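Local coordinates for type 3A cellulose-binding domain protein (Clostridium thermocellum, PDB 4B9P), which serves as the extracellular cellulose-binding, biomass-sensing module of an anti-sigma factor that probably restrains the sigma factor SigI2 until polysaccharide is bound, at residues E19-Q24 / L117-P122; Y46-D51 / Y129-N134; E56-D61 / S109-S114. All coordinates share one frame; numbering follows the deposited sequence.

Contact 1 (E19-Q24 / L117-P122); sequences ETKELQ and LSLATP. With ZN (zinc ion), chain E.
The flat carboxylate of Glu22 meets Leu119 through one oxygen: methyl CD2 of Leu119 comes to 4.0 Å from Glu22 OE2, tilted about 30° out of the carboxylate plane. The two side chains cross at about a right angle. This is loop-against-loop packing at one end of the CBM3 beta-sandwich, where the chain leaving strand 19-20 passes the turn that follows helix 114-117. Leu119 is the first residue past that helix to leave helical geometry, and its positive phi takes the chain out of the helix. Its CD2 also touches Lys21 NZ at 3.9 Å, so one methyl meets both polar tips, which are expected to carry opposite charge. The Lys21 chain is extended as far as CE and bends at chi4 (73°), which places NZ beside that methyl. Deeper in, Leu117 reaches across with its CD1 branch, lying 4.0 Å from Glu22 CB and close to the Lys21 carbonyl. Arg110 backs this region, hydrogen-bonded through NH1 to Leu117 O and weakly paired with Glu22 OE2. At the far end of 19-24, Glu19 OE1 binds zinc at 2.0 Å, with Glu126 and a water as further ligands. No direct hydrogen bond joins the segments; water 1 bridges them, donating to Ala120 O at 2.9 Å and accepting a weak bond from Lys21 NZ at 3.1 Å.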
loop_
_atom_site.group_PDB
_atom_site.type_symbol
_atom_site.label_atom_id
_atom_site.label_comp_id
_atom_site.label_asym_id
_atom_site.label_seq_id
_atom_site.Cartn_x
_atom_site.Cartn_y
_atom_site.Cartn_z
ATOM N N GLU A 19 -15.142 -3.489 9.677
ATOM C CA GLU A 19 -14.481 -4.792 9.699
ATOM C C GLU A 19 -14.380 -5.284 8.268
ATOM O O GLU A 19 -15.295 -5.103 7.467
ATOM C CB GLU A 19 -15.305 -5.805 10.505
ATOM C CG GLU A 19 -15.281 -5.679 12.001
ATOM C CD GLU A 19 -15.971 -6.880 12.718
ATOM O OE1 GLU A 19 -16.751 -7.640 12.085
ATOM O OE2 GLU A 19 -15.735 -7.075 13.936
ATOM N N THR A 20 -13.265 -5.907 7.929
ATOM C CA THR A 20 -13.122 -6.473 6.599
ATOM C C THR A 20 -12.295 -7.753 6.675
ATOM O O THR A 20 -11.383 -7.838 7.523
ATOM C CB THR A 20 -12.450 -5.453 5.653
ATOM O OG1 THR A 20 -12.431 -6.002 4.341
ATOM C CG2 THR A 20 -10.990 -5.096 6.054
ATOM N N LYS A 21 -12.505 -8.689 5.739
ATOM C CA LYS A 21 -11.596 -9.840 5.665
ATOM C C LYS A 21 -10.501 -9.617 4.639
ATOM O O LYS A 21 -9.660 -10.492 4.426
ATOM C CB LYS A 21 -12.339 -11.135 5.402
ATOM C CG LYS A 21 -13.073 -11.154 4.090
ATOM C CD LYS A 21 -13.776 -12.549 3.967
ATOM C CE LYS A 21 -14.813 -12.632 2.877
ATOM N NZ LYS A 21 -14.171 -12.671 1.521
ATOM N N GLU A 22 -10.460 -8.418 4.032
ATOM C CA GLU A 22 -9.326 -8.049 3.198
ATOM C C GLU A 22 -9.145 -6.565 3.163
ATOM O O GLU A 22 -10.094 -5.813 2.998
ATOM C CB GLU A 22 -9.365 -8.595 1.772
ATOM C CG GLU A 22 -10.642 -8.784 1.101
ATOM C CD GLU A 22 -10.452 -9.401 -0.293
ATOM O OE1 GLU A 22 -10.107 -8.634 -1.192
ATOM O OE2 GLU A 22 -10.609 -10.636 -0.499
ATOM N N LEU A 23 -7.915 -6.123 3.355
ATOM C CA LEU A 23 -7.571 -4.716 3.104
ATOM C C LEU A 23 -7.477 -4.527 1.607
ATOM O O LEU A 23 -6.853 -5.329 0.924
ATOM C CB LEU A 23 -6.228 -4.377 3.738
ATOM C CG LEU A 23 -6.047 -4.744 5.204
ATOM C CD1 LEU A 23 -4.643 -4.358 5.701
ATOM C CD2 LEU A 23 -7.129 -4.118 6.070
ATOM N N GLN A 24 -8.103 -3.461 1.099
ATOM C CA GLN A 24 -8.073 -3.183 -0.338
ATOM C C GLN A 24 -7.635 -1.744 -0.608
ATOM O O GLN A 24 -8.381 -0.941 -1.149
ATOM C CB GLN A 24 -9.438 -3.450 -0.964
ATOM C CG GLN A 24 -9.723 -4.936 -1.055
ATOM C CD GLN A 24 -10.806 -5.245 -2.071
ATOM O OE1 GLN A 24 -11.359 -4.333 -2.719
ATOM N NE2 GLN A 24 -11.126 -6.515 -2.208
ATOM N N LEU A 117 -8.483 -14.838 1.333
ATOM C CA LEU A 117 -8.297 -14.197 0.042
ATOM C C LEU A 117 -8.682 -15.134 -1.103
ATOM O O LEU A 117 -8.822 -14.720 -2.247
ATOM C CB LEU A 117 -6.881 -13.664 -0.095
ATOM C CG LEU A 117 -6.782 -12.188 0.350
ATOM C CD1 LEU A 117 -7.247 -11.943 1.785
ATOM C CD2 LEU A 117 -5.375 -11.659 0.117
ATOM N N SER A 118 -8.869 -16.405 -0.773
ATOM C CA SER A 118 -9.290 -17.377 -1.755
ATOM C C SER A 118 -10.809 -17.402 -1.997
ATOM O O SER A 118 -11.281 -18.113 -2.891
ATOM C CB SER A 118 -8.748 -18.752 -1.368
ATOM O OG SER A 118 -9.260 -19.206 -0.133
ATOM N N LEU A 119 -11.549 -16.605 -1.224
ATOM C CA LEU A 119 -13.020 -16.487 -1.320
ATOM C C LEU A 119 -13.732 -17.791 -0.997
ATOM O O LEU A 119 -14.816 -18.099 -1.523
ATOM C CB LEU A 119 -13.475 -15.993 -2.686
ATOM C CG LEU A 119 -12.833 -14.669 -3.093
ATOM C CD1 LEU A 119 -13.589 -14.184 -4.295
ATOM C CD2 LEU A 119 -12.841 -13.624 -1.966
ATOM N N ALA A 120 -13.089 -18.566 -0.138
ATOM C CA ALA A 120 -13.702 -19.738 0.434
ATOM C C ALA A 120 -13.787 -19.438 1.914
ATOM O O ALA A 120 -13.227 -18.441 2.387
ATOM C CB ALA A 120 -12.854 -20.977 0.157
ATOM N N THR A 121 -14.531 -20.249 2.644
ATOM C CA THR A 121 -14.730 -20.002 4.059
ATOM C C THR A 121 -13.419 -20.296 4.808
ATOM O O THR A 121 -12.911 -21.394 4.741
ATOM C CB THR A 121 -15.846 -20.950 4.537
ATOM O OG1 THR A 121 -17.031 -20.612 3.821
ATOM C CG2 THR A 121 -16.097 -20.831 6.008
ATOM N N PRO A 122 -12.855 -19.324 5.533
ATOM C CA PRO A 122 -11.631 -19.636 6.283
ATOM C C PRO A 122 -11.953 -20.579 7.445
ATOM O O PRO A 122 -12.968 -20.383 8.113
ATOM C CB PRO A 122 -11.179 -18.256 6.826
ATOM C CG PRO A 122 -11.958 -17.258 6.039
ATOM C CD PRO A 122 -13.220 -17.905 5.602
HETATM ZN ZN ZN E . -17.583 -9.156 13.138
HETATM O O HOH W 1 -13.935 -15.602 2.521
HETATM O O HOH W 2 -18.737 -7.897 14.213
#

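Contact 2 (Y46-D51 / Y129-N134); sequences YYYTKD and YMYDQN. With CA (calcium ion), chain B.
Tyr48 and Tyr131 hold their rings almost perpendicular, at 87° with centroids 6.0 Å apart, yet the approach is oblique: CE2 of Tyr48 meets CE1 of Tyr131 at 3.9 Å. Tyr48 CG sits between backbone N and carbonyl carbon (chi1 68°), which sets the direction in which the ring leaves the backbone to meet Tyr131. Both hydroxyls find a partner in Glu56 OE2, a shared acceptor for the two tyrosines. The Tyr131 ring also lies against the Lys50 carbonyl, its CD1 3.8 Å from Lys50 O, while Asp51 OD2 comes up at the ring's edge. Beside this aromatic pair lies the calcium site of the CBM3 module, which ties the loop after strand 42-48 to strand 131-132. Asp51 grips the ion with both carboxylate oxygens, Thr49 with its carbonyl and OG1, the latter at 2.4 Å, and Asp132 with its backbone O alone; water 4, Ser135 and Asp136 complete the shell. Asp51 OD2 does double duty, accepting Asp132 N at 2.8 Å with an N-H...O angle of 162°; the donor comes from the anti side, above the carboxylate plane. Further along, water 3 spans the segments, accepting from Tyr46 OH at 2.6 Å and donating to Gln133 OE1 at 2.9 Å.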
loop_
_atom_site.group_PDB
_atom_site.type_symbol
_atom_site.label_atom_id
_atom_site.label_comp_id
_atom_site.label_asym_id
_atom_site.label_seq_id
_atom_site.Cartn_x
_atom_site.Cartn_y
_atom_site.Cartn_z
ATOM N N TYR A 46 1.786 1.248 3.453
ATOM C CA TYR A 46 0.423 1.386 3.968
ATOM C C TYR A 46 0.463 0.832 5.397
ATOM O O TYR A 46 0.670 -0.373 5.578
ATOM C CB TYR A 46 -0.552 0.559 3.100
ATOM C CG TYR A 46 -1.998 0.676 3.562
ATOM C CD1 TYR A 46 -2.524 -0.172 4.562
ATOM C CD2 TYR A 46 -2.869 1.607 2.978
ATOM C CE1 TYR A 46 -3.833 -0.029 5.000
ATOM C CE2 TYR A 46 -4.207 1.737 3.404
ATOM C CZ TYR A 46 -4.679 0.898 4.395
ATOM O OH TYR A 46 -5.963 1.080 4.761
ATOM N N TYR A 47 0.251 1.696 6.383
ATOM C CA TYR A 47 0.386 1.337 7.798
ATOM C C TYR A 47 -0.949 0.942 8.409
ATOM O O TYR A 47 -1.980 1.577 8.134
ATOM C CB TYR A 47 0.904 2.532 8.583
ATOM C CG TYR A 47 2.294 2.941 8.268
ATOM C CD1 TYR A 47 3.386 2.278 8.849
ATOM C CD2 TYR A 47 2.542 3.971 7.357
ATOM C CE1 TYR A 47 4.690 2.686 8.588
ATOM C CE2 TYR A 47 3.826 4.360 7.073
ATOM C CZ TYR A 47 4.895 3.719 7.668
ATOM O OH TYR A 47 6.169 4.169 7.343
ATOM N N TYR A 48 -0.938 -0.085 9.260
ATOM C CA TYR A 48 -2.194 -0.577 9.812
ATOM C C TYR A 48 -1.870 -1.355 11.093
ATOM O O TYR A 48 -0.703 -1.581 11.443
ATOM C CB TYR A 48 -2.915 -1.457 8.782
ATOM C CG TYR A 48 -2.244 -2.788 8.450
ATOM C CD1 TYR A 48 -1.157 -2.861 7.566
ATOM C CD2 TYR A 48 -2.727 -3.972 8.990
ATOM C CE1 TYR A 48 -0.545 -4.040 7.270
ATOM C CE2 TYR A 48 -2.127 -5.194 8.661
ATOM C CZ TYR A 48 -1.047 -5.201 7.791
ATOM O OH TYR A 48 -0.444 -6.395 7.483
ATOM N N THR A 49 -2.932 -1.752 11.793
ATOM C CA THR A 49 -2.800 -2.705 12.910
ATOM C C THR A 49 -3.376 -4.047 12.485
ATOM O O THR A 49 -4.526 -4.138 12.064
ATOM C CB THR A 49 -3.515 -2.178 14.148
ATOM O OG1 THR A 49 -4.822 -1.717 13.768
ATOM C CG2 THR A 49 -2.692 -1.047 14.810
ATOM N N LYS A 50 -2.540 -5.094 12.570
ATOM C CA LYS A 50 -2.947 -6.440 12.107
ATOM C C LYS A 50 -4.016 -7.078 12.983
ATOM O O LYS A 50 -4.629 -8.064 12.576
ATOM C CB LYS A 50 -1.732 -7.361 11.999
ATOM C CG LYS A 50 -1.128 -7.688 13.390
ATOM C CD LYS A 50 0.092 -8.563 13.293
ATOM C CE LYS A 50 0.617 -9.006 14.664
ATOM N NZ LYS A 50 1.053 -7.863 15.478
ATOM N N ASP A 51 -4.252 -6.515 14.172
ATOM C CA ASP A 51 -5.267 -7.029 15.068
ATOM C C ASP A 51 -4.952 -8.494 15.348
ATOM O O ASP A 51 -3.811 -8.790 15.719
ATOM C CB ASP A 51 -6.659 -6.747 14.502
ATOM C CG ASP A 51 -6.813 -5.283 14.021
ATOM O OD1 ASP A 51 -6.297 -4.343 14.684
ATOM O OD2 ASP A 51 -7.460 -5.078 12.987
ATOM N N TYR A 129 -9.285 -13.710 10.890
ATOM C CA TYR A 129 -9.285 -13.181 9.523
ATOM C C TYR A 129 -9.944 -11.823 9.391
ATOM O O TYR A 129 -9.790 -11.184 8.333
ATOM C CB TYR A 129 -9.826 -14.168 8.476
ATOM C CG TYR A 129 -11.274 -14.581 8.741
ATOM C CD1 TYR A 129 -12.332 -13.834 8.237
ATOM C CD2 TYR A 129 -11.576 -15.726 9.491
ATOM C CE1 TYR A 129 -13.615 -14.195 8.454
ATOM C CE2 TYR A 129 -12.884 -16.111 9.705
ATOM C CZ TYR A 129 -13.891 -15.350 9.164
ATOM O OH TYR A 129 -15.188 -15.728 9.404
ATOM N N MET A 130 -10.670 -11.371 10.409
ATOM C CA MET A 130 -11.367 -10.091 10.289
ATOM C C MET A 130 -10.502 -8.971 10.869
ATOM O O MET A 130 -10.168 -8.983 12.063
ATOM C CB MET A 130 -12.691 -10.167 11.034
ATOM C CG MET A 130 -13.653 -9.066 10.661
ATOM S SD MET A 130 -14.386 -9.271 8.998
ATOM C CE MET A 130 -15.733 -10.406 9.412
ATOM N N TYR A 131 -10.133 -8.010 10.022
ATOM C CA TYR A 131 -9.467 -6.779 10.434
ATOM C C TYR A 131 -10.454 -5.753 10.933
ATOM O O TYR A 131 -11.582 -5.657 10.414
ATOM C CB TYR A 131 -8.803 -6.157 9.247
ATOM C CG TYR A 131 -7.596 -6.889 8.702
ATOM C CD1 TYR A 131 -6.410 -6.932 9.412
ATOM C CD2 TYR A 131 -7.639 -7.460 7.444
ATOM C CE1 TYR A 131 -5.280 -7.541 8.863
ATOM C CE2 TYR A 131 -6.523 -8.041 6.878
ATOM C CZ TYR A 131 -5.343 -8.054 7.580
ATOM O OH TYR A 131 -4.231 -8.648 7.013
ATOM N N ASP A 132 -10.003 -4.890 11.867
ATOM C CA ASP A 132 -10.684 -3.646 12.189
ATOM C C ASP A 132 -9.946 -2.527 11.477
ATOM O O ASP A 132 -8.752 -2.309 11.763
ATOM C CB ASP A 132 -10.652 -3.433 13.701
ATOM C CG ASP A 132 -11.179 -2.092 14.080
ATOM O OD1 ASP A 132 -10.412 -1.094 14.149
ATOM O OD2 ASP A 132 -12.392 -2.015 14.342
ATOM N N GLN A 133 -10.621 -1.797 10.577
ATOM C CA GLN A 133 -9.900 -0.804 9.760
ATOM C C GLN A 133 -9.761 0.555 10.414
ATOM O O GLN A 133 -8.863 1.294 10.063
ATOM C CB GLN A 133 -10.567 -0.624 8.391
ATOM C CG GLN A 133 -10.621 -1.910 7.579
ATOM C CD GLN A 133 -10.713 -1.677 6.106
ATOM O OE1 GLN A 133 -9.671 -1.511 5.460
ATOM N NE2 GLN A 133 -11.925 -1.585 5.565
ATOM N N ASN A 134 -10.661 0.938 11.306
ATOM C CA ASN A 134 -10.555 2.295 11.849
ATOM C C ASN A 134 -9.341 2.438 12.767
ATOM O O ASN A 134 -8.916 3.564 13.030
ATOM C CB ASN A 134 -11.838 2.644 12.591
ATOM C CG ASN A 134 -13.003 2.831 11.660
ATOM O OD1 ASN A 134 -14.025 2.169 11.786
ATOM N ND2 ASN A 134 -12.842 3.717 10.703
HETATM CA CA CA B . -6.560 -2.850 12.519
HETATM O O HOH W 3 -7.181 -0.509 6.481
HETATM O O HOH W 4 -6.763 -3.770 10.226
#

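Contact 3 (E56-D61 / S109-S114); sequences EIYTCD and SRIGNS
Arg110 runs beside Thr59 and then turns across Asp61. Its CB lies 3.9 Å from Thr59 CG2, the two side chains pointing the same way from a hydrogen-bonded pair. CG and CD pass close to Asp61 OD2, CD at only 3.0 Å, a tight approach. The bend at chi3 (-67°) places NE, which forms a salt bridge with Asp61: OD2 is nearest at 2.7 Å but bonded weakly, whereas OD1 lies in the guanidinium plane and takes both NE, at 3.2 Å, and NH2, at 3.3 Å, on its syn lone pair. Carboxylate and guanidinium are nearly coplanar, 24° apart. NH1 is bonded outside the two segments. On the other sheet face Tyr58 OH donates to Ser109 OG at 2.8 Å, and Tyr58 CD1 packs on Ile111 CG1 at 3.8 Å; strands 70-81 and 84-92 cover this side. Paired backbone bonds link Thr59 with Arg110 and Ile57 with Gly112, where the chain turns a corner, while Ile57 CD1 rests 3.8 Å from Ser114 CB. Alternating hydrogen-bonded and non-hydrogen-bonded pairs, with one face turned to a second sheet, mark an antiparallel strand pair at the edge of a sheet in the CBM3 beta-sandwich.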
loop_
_atom_site.group_PDB
_atom_site.type_symbol
_atom_site.label_atom_id
_atom_site.label_comp_id
_atom_site.label_asym_id
_atom_site.label_seq_id
_atom_site.Cartn_x
_atom_site.Cartn_y
_atom_site.Cartn_z
ATOM N N GLU A 56 -1.143 -13.610 7.046
ATOM C CA GLU A 56 -1.326 -12.424 6.202
ATOM C C GLU A 56 -0.440 -12.503 4.962
ATOM O O GLU A 56 0.761 -12.687 5.078
ATOM C CB GLU A 56 -0.983 -11.187 6.980
ATOM C CG GLU A 56 -1.883 -10.895 8.150
ATOM C CD GLU A 56 -1.464 -9.570 8.752
ATOM O OE1 GLU A 56 -0.522 -9.569 9.594
ATOM O OE2 GLU A 56 -1.963 -8.497 8.322
ATOM N N ILE A 57 -1.039 -12.311 3.784
ATOM C CA ILE A 57 -0.314 -12.297 2.522
ATOM C C ILE A 57 -0.728 -11.060 1.744
ATOM O O ILE A 57 -1.792 -10.461 1.984
ATOM C CB ILE A 57 -0.582 -13.587 1.690
ATOM C CG1 ILE A 57 -2.054 -13.677 1.283
ATOM C CG2 ILE A 57 -0.077 -14.837 2.442
ATOM C CD1 ILE A 57 -2.297 -14.698 0.175
ATOM N N TYR A 58 0.112 -10.696 0.796
ATOM C CA TYR A 58 -0.135 -9.610 -0.120
ATOM C C TYR A 58 -0.356 -10.188 -1.516
ATOM O O TYR A 58 0.399 -11.075 -1.954
ATOM C CB TYR A 58 1.136 -8.705 -0.191
ATOM C CG TYR A 58 1.033 -7.679 -1.294
ATOM C CD1 TYR A 58 0.393 -6.481 -1.066
ATOM C CD2 TYR A 58 1.490 -7.965 -2.590
ATOM C CE1 TYR A 58 0.239 -5.528 -2.085
ATOM C CE2 TYR A 58 1.353 -7.044 -3.604
ATOM C CZ TYR A 58 0.693 -5.853 -3.360
ATOM O OH TYR A 58 0.495 -4.967 -4.380
ATOM N N THR A 59 -1.329 -9.647 -2.246
ATOM C CA THR A 59 -1.394 -9.922 -3.650
ATOM C C THR A 59 -1.696 -8.634 -4.428
ATOM O O THR A 59 -2.450 -7.774 -3.968
ATOM C CB THR A 59 -2.380 -11.040 -3.985
ATOM O OG1 THR A 59 -2.239 -11.430 -5.365
ATOM C CG2 THR A 59 -3.778 -10.619 -3.697
ATOM N N CYS A 60 -1.097 -8.502 -5.619
ATOM C CA CYS A 60 -1.439 -7.426 -6.536
ATOM C C CYS A 60 -2.380 -7.987 -7.588
ATOM O O CYS A 60 -1.991 -8.834 -8.379
ATOM C CB CYS A 60 -0.175 -6.859 -7.195
ATOM S SG CYS A 60 -0.538 -5.640 -8.455
ATOM N N ASP A 61 -3.627 -7.528 -7.537
ATOM C CA ASP A 61 -4.628 -7.973 -8.468
ATOM C C ASP A 61 -4.420 -7.370 -9.853
ATOM O O ASP A 61 -4.757 -8.012 -10.853
ATOM C CB ASP A 61 -6.027 -7.633 -7.955
ATOM C CG ASP A 61 -6.517 -8.609 -6.909
ATOM O OD1 ASP A 61 -5.952 -9.724 -6.770
ATOM O OD2 ASP A 61 -7.487 -8.253 -6.233
ATOM N N SER A 109 -4.409 -3.723 -4.797
ATOM C CA SER A 109 -3.899 -4.755 -3.911
ATOM C C SER A 109 -4.967 -5.320 -3.024
ATOM O O SER A 109 -5.976 -4.674 -2.744
ATOM C CB SER A 109 -2.837 -4.172 -2.989
ATOM O OG SER A 109 -1.785 -3.557 -3.719
ATOM N N ARG A 110 -4.702 -6.531 -2.553
ATOM C CA ARG A 110 -5.508 -7.165 -1.506
ATOM C C ARG A 110 -4.565 -7.753 -0.486
ATOM O O ARG A 110 -3.606 -8.415 -0.857
ATOM C CB ARG A 110 -6.416 -8.269 -2.091
ATOM C CG ARG A 110 -7.434 -7.752 -3.083
ATOM C CD ARG A 110 -8.433 -8.827 -3.427
ATOM N NE ARG A 110 -7.753 -9.866 -4.140
ATOM C CZ ARG A 110 -7.895 -11.175 -3.956
ATOM N NH1 ARG A 110 -8.718 -11.691 -3.034
ATOM N NH2 ARG A 110 -7.185 -11.967 -4.730
ATOM N N ILE A 111 -4.891 -7.596 0.793
ATOM C CA ILE A 111 -4.051 -8.106 1.873
ATOM C C ILE A 111 -4.966 -8.749 2.919
ATOM O O ILE A 111 -5.980 -8.187 3.321
ATOM C CB ILE A 111 -3.236 -6.959 2.580
ATOM C CG1 ILE A 111 -2.308 -6.268 1.552
ATOM C CG2 ILE A 111 -2.428 -7.461 3.773
ATOM C CD1 ILE A 111 -2.887 -5.005 0.989
ATOM N N GLY A 112 -4.580 -9.936 3.370
ATOM C CA GLY A 112 -5.334 -10.588 4.427
ATOM C C GLY A 112 -4.890 -12.008 4.626
ATOM O O GLY A 112 -3.917 -12.493 4.017
ATOM N N ASN A 113 -5.614 -12.705 5.507
ATOM C CA ASN A 113 -5.360 -14.118 5.777
ATOM C C ASN A 113 -5.464 -14.880 4.446
ATOM O O ASN A 113 -6.455 -14.722 3.718
ATOM C CB ASN A 113 -6.454 -14.564 6.772
ATOM C CG ASN A 113 -6.323 -15.994 7.254
ATOM O OD1 ASN A 113 -5.996 -16.891 6.502
ATOM N ND2 ASN A 113 -6.656 -16.213 8.511
ATOM N N SER A 114 -4.440 -15.680 4.115
ATOM C CA SER A 114 -4.419 -16.411 2.853
ATOM C C SER A 114 -5.713 -17.196 2.605
ATOM O O SER A 114 -6.112 -17.373 1.462
ATOM C CB SER A 114 -3.175 -17.309 2.820
ATOM O OG SER A 114 -3.227 -18.282 3.873
#

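In the fold
The three contacts meet at one end of the sandwich. Their centres form a triangle: contact 1 is about 9 Å from contact 3 and 12 Å from contact 2, which are 13 Å from each other. Thr20 O receives Tyr131 N at 2.8 Å, joining strands 19-20 and 131-132 and so contacts 1 and 2, and Leu23 N reaches Ile111 O at 2.8 Å between contacts 1 and 3. Glu56 is the residue of contact 3 that joins contact 2; its side chain is about 8 Å from the calcium. The zinc bound at Glu19 in contact 1 is about 9 Å from the side chain of Asp132, whose backbone O binds the calcium.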